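Putative ABC type-2 transporter (Thermotoga maritima MSB8, PDB 3CNI) probably serves as a membrane-embedded component of an ABC-2 type transporter, the part in this structure being a domain that binds calcium. Local coordinates at residues Q131-R136 with H143-I148. Sequence-based numbering, arbitrary orientation.
With CA (calcium ion), chain B.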
loop_
_atom_site.group_PDB
_atom_site.type_symbol
_atom_site.label_atom_id
_atom_site.label_comp_id
_atom_site.label_asym_id
_atom_site.label_seq_id
_atom_site.Cartn_x
_atom_site.Cartn_y
_atom_site.Cartn_z
ATOM N N GLN A 131 2.643 -7.928 -10.351
ATOM C CA GLN A 131 4.046 -7.802 -9.938
ATOM C C GLN A 131 4.842 -8.974 -10.388
ATOM O O GLN A 131 4.368 -10.091 -10.432
ATOM C CB GLN A 131 4.150 -7.637 -8.431
ATOM C CG GLN A 131 3.231 -6.619 -7.842
ATOM C CD GLN A 131 3.552 -6.312 -6.390
ATOM O OE1 GLN A 131 4.671 -6.028 -6.039
ATOM N NE2 GLN A 131 2.557 -6.368 -5.546
ATOM N N HIS A 132 6.056 -8.676 -10.829
ATOM C CA HIS A 132 7.092 -9.681 -11.260
ATOM C C HIS A 132 8.358 -9.417 -10.545
ATOM O O HIS A 132 8.726 -8.248 -10.343
ATOM C CB HIS A 132 7.374 -9.615 -12.771
ATOM C CG HIS A 132 6.143 -9.500 -13.600
ATOM N ND1 HIS A 132 5.337 -10.575 -13.870
ATOM C CD2 HIS A 132 5.519 -8.424 -14.130
ATOM C CE1 HIS A 132 4.288 -10.175 -14.566
ATOM N NE2 HIS A 132 4.381 -8.875 -14.745
ATOM N N THR A 133 9.034 -10.501 -10.167
ATOM C CA THR A 133 10.254 -10.426 -9.374
ATOM C C THR A 133 11.438 -11.198 -9.906
ATOM O O THR A 133 11.424 -12.435 -10.060
ATOM C CB THR A 133 9.998 -10.916 -7.948
ATOM O OG1 THR A 133 8.903 -10.175 -7.406
ATOM C CG2 THR A 133 11.229 -10.716 -7.058
ATOM N N TYR A 134 12.479 -10.414 -10.146
ATOM C CA TYR A 134 13.841 -10.906 -10.327
ATOM C C TYR A 134 14.536 -11.009 -8.992
ATOM O O TYR A 134 14.714 -10.033 -8.258
ATOM C CB TYR A 134 14.681 -9.989 -11.222
ATOM C CG TYR A 134 14.407 -10.101 -12.690
ATOM C CD1 TYR A 134 14.964 -11.108 -13.455
ATOM C CD2 TYR A 134 13.608 -9.185 -13.313
ATOM C CE1 TYR A 134 14.720 -11.190 -14.814
ATOM C CE2 TYR A 134 13.352 -9.253 -14.656
ATOM C CZ TYR A 134 13.898 -10.243 -15.402
ATOM O OH TYR A 134 13.609 -10.263 -16.745
ATOM N N LEU A 135 14.945 -12.225 -8.712
ATOM C CA LEU A 135 15.841 -12.507 -7.601
ATOM C C LEU A 135 17.067 -13.201 -8.171
ATOM O O LEU A 135 16.990 -14.279 -8.783
ATOM C CB LEU A 135 15.147 -13.394 -6.569
ATOM C CG LEU A 135 15.997 -13.950 -5.424
ATOM C CD1 LEU A 135 16.808 -12.861 -4.766
ATOM C CD2 LEU A 135 15.075 -14.626 -4.412
ATOM N N ARG A 136 18.189 -12.509 -8.002
ATOM C CA ARG A 136 19.492 -12.979 -8.433
ATOM C C ARG A 136 19.411 -13.444 -9.884
ATOM O O ARG A 136 20.033 -14.428 -10.274
ATOM C CB ARG A 136 19.999 -14.104 -7.517
ATOM C CG ARG A 136 20.173 -13.697 -6.047
ATOM C CD ARG A 136 20.598 -14.900 -5.170
ATOM N N HIS A 143 4.716 -12.835 -9.418
ATOM C CA HIS A 143 4.933 -12.831 -8.012
ATOM C C HIS A 143 5.571 -11.582 -7.592
ATOM O O HIS A 143 6.487 -11.083 -8.236
ATOM C CB HIS A 143 5.827 -14.003 -7.592
ATOM C CG HIS A 143 5.205 -15.344 -7.800
ATOM N ND1 HIS A 143 4.920 -15.845 -9.048
ATOM C CD2 HIS A 143 4.860 -16.306 -6.918
ATOM C CE1 HIS A 143 4.374 -17.042 -8.925
ATOM N NE2 HIS A 143 4.367 -17.360 -7.644
ATOM N N SER A 144 5.092 -11.114 -6.456
ATOM C CA SER A 144 5.688 -10.025 -5.674
ATOM C C SER A 144 6.908 -10.471 -4.866
ATOM O O SER A 144 7.113 -11.704 -4.623
ATOM C CB SER A 144 4.625 -9.483 -4.680
ATOM O OG SER A 144 4.426 -10.350 -3.570
ATOM N N PRO A 145 7.728 -9.498 -4.418
ATOM C CA PRO A 145 8.869 -9.865 -3.594
ATOM C C PRO A 145 8.493 -10.477 -2.275
ATOM O O PRO A 145 9.181 -11.350 -1.783
ATOM C CB PRO A 145 9.597 -8.533 -3.376
ATOM C CG PRO A 145 9.188 -7.657 -4.529
ATOM C CD PRO A 145 7.767 -8.072 -4.822
ATOM N N GLU A 146 7.391 -10.001 -1.704
ATOM C CA GLU A 146 6.858 -10.584 -0.460
ATOM C C GLU A 146 6.622 -12.069 -0.663
ATOM O O GLU A 146 6.984 -12.922 0.171
ATOM C CB GLU A 146 5.535 -9.978 -0.093
ATOM C CG GLU A 146 5.541 -8.472 0.324
ATOM C CD GLU A 146 5.373 -7.396 -0.810
ATOM O OE1 GLU A 146 5.756 -7.533 -2.021
ATOM O OE2 GLU A 146 4.903 -6.337 -0.412
ATOM N N ALA A 147 5.932 -12.371 -1.756
ATOM C CA ALA A 147 5.548 -13.779 -2.087
ATOM C C ALA A 147 6.792 -14.602 -2.261
ATOM O O ALA A 147 6.907 -15.676 -1.738
ATOM C CB ALA A 147 4.693 -13.859 -3.366
ATOM N N ILE A 148 7.740 -14.083 -3.011
ATOM C CA ILE A 148 8.957 -14.849 -3.272
ATOM C C ILE A 148 9.725 -15.054 -1.978
ATOM O O ILE A 148 10.259 -16.104 -1.708
ATOM C CB ILE A 148 9.866 -14.231 -4.335
ATOM C CG1 ILE A 148 9.140 -14.302 -5.661
ATOM C CG2 ILE A 148 11.144 -15.075 -4.449
ATOM C CD1 ILE A 148 8.827 -15.744 -6.069
HETATM CA CA CA B . 3.959 -4.342 -1.548
HETATM O O HOH W 1 5.327 -5.431 -3.352
HETATM O O HOH W 2 2.373 -3.262 -2.918
HETATM O O HOH W 3 2.294 -4.318 0.150
HETATM O O HOH W 4 4.946 -3.381 0.331
#
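Thr133 reaches from strand 127-135 into the turn that leads to helix 145-152, and its hydroxyl is the pivot of the contact. With OG1 anti to its own carbonyl carbon, the side chain donates to His143 O, OG1 to O 2.7 Å; the hydroxyl approaches from above the carbonyl plane, 36° out of it. The same oxygen lies against the ring of Pro145, OG1 to CD 3.5 Å, while Thr133 CB faces Ile148 CG1 on the first turn of the helix. An alanine here would lose the hydroxyl and with it the bond to His143 O, and would probably loosen the turn against the strand. Strands 127-135 and 138-140 are antiparallel neighbours in the mixed sheet, after which the chain enters helix 145-152 over one face of it, where Ser144 N-caps the helix: its OG accepts from Ala147 N at 3.1 Å, with an N-H...O angle of 160°. Further along the strand, Leu135 CD2 meets Ile148 CG2 at 4.0 Å, the two side chains crossing obliquely. At the other end Gln131, extended beyond CG, lays the face of its amide flat over Ser144 CB and crosses Pro145 at about a right angle. Its OE1 accepts from Trp82 NE1 and from a water, OE1 to water oxygen 2.8 Å, which also donates to Glu146 OE1 and ligates calcium. Bent at chi2 (89°), Glu146 turns its carboxylate to the ion and binds it through OE2 at 2.5 Å; Ser99 and three further waters complete the modelled shell. Gln131 is thus a second-shell residue, and together with Glu146 OE1 it probably fixes the orientation of the metal-bound water.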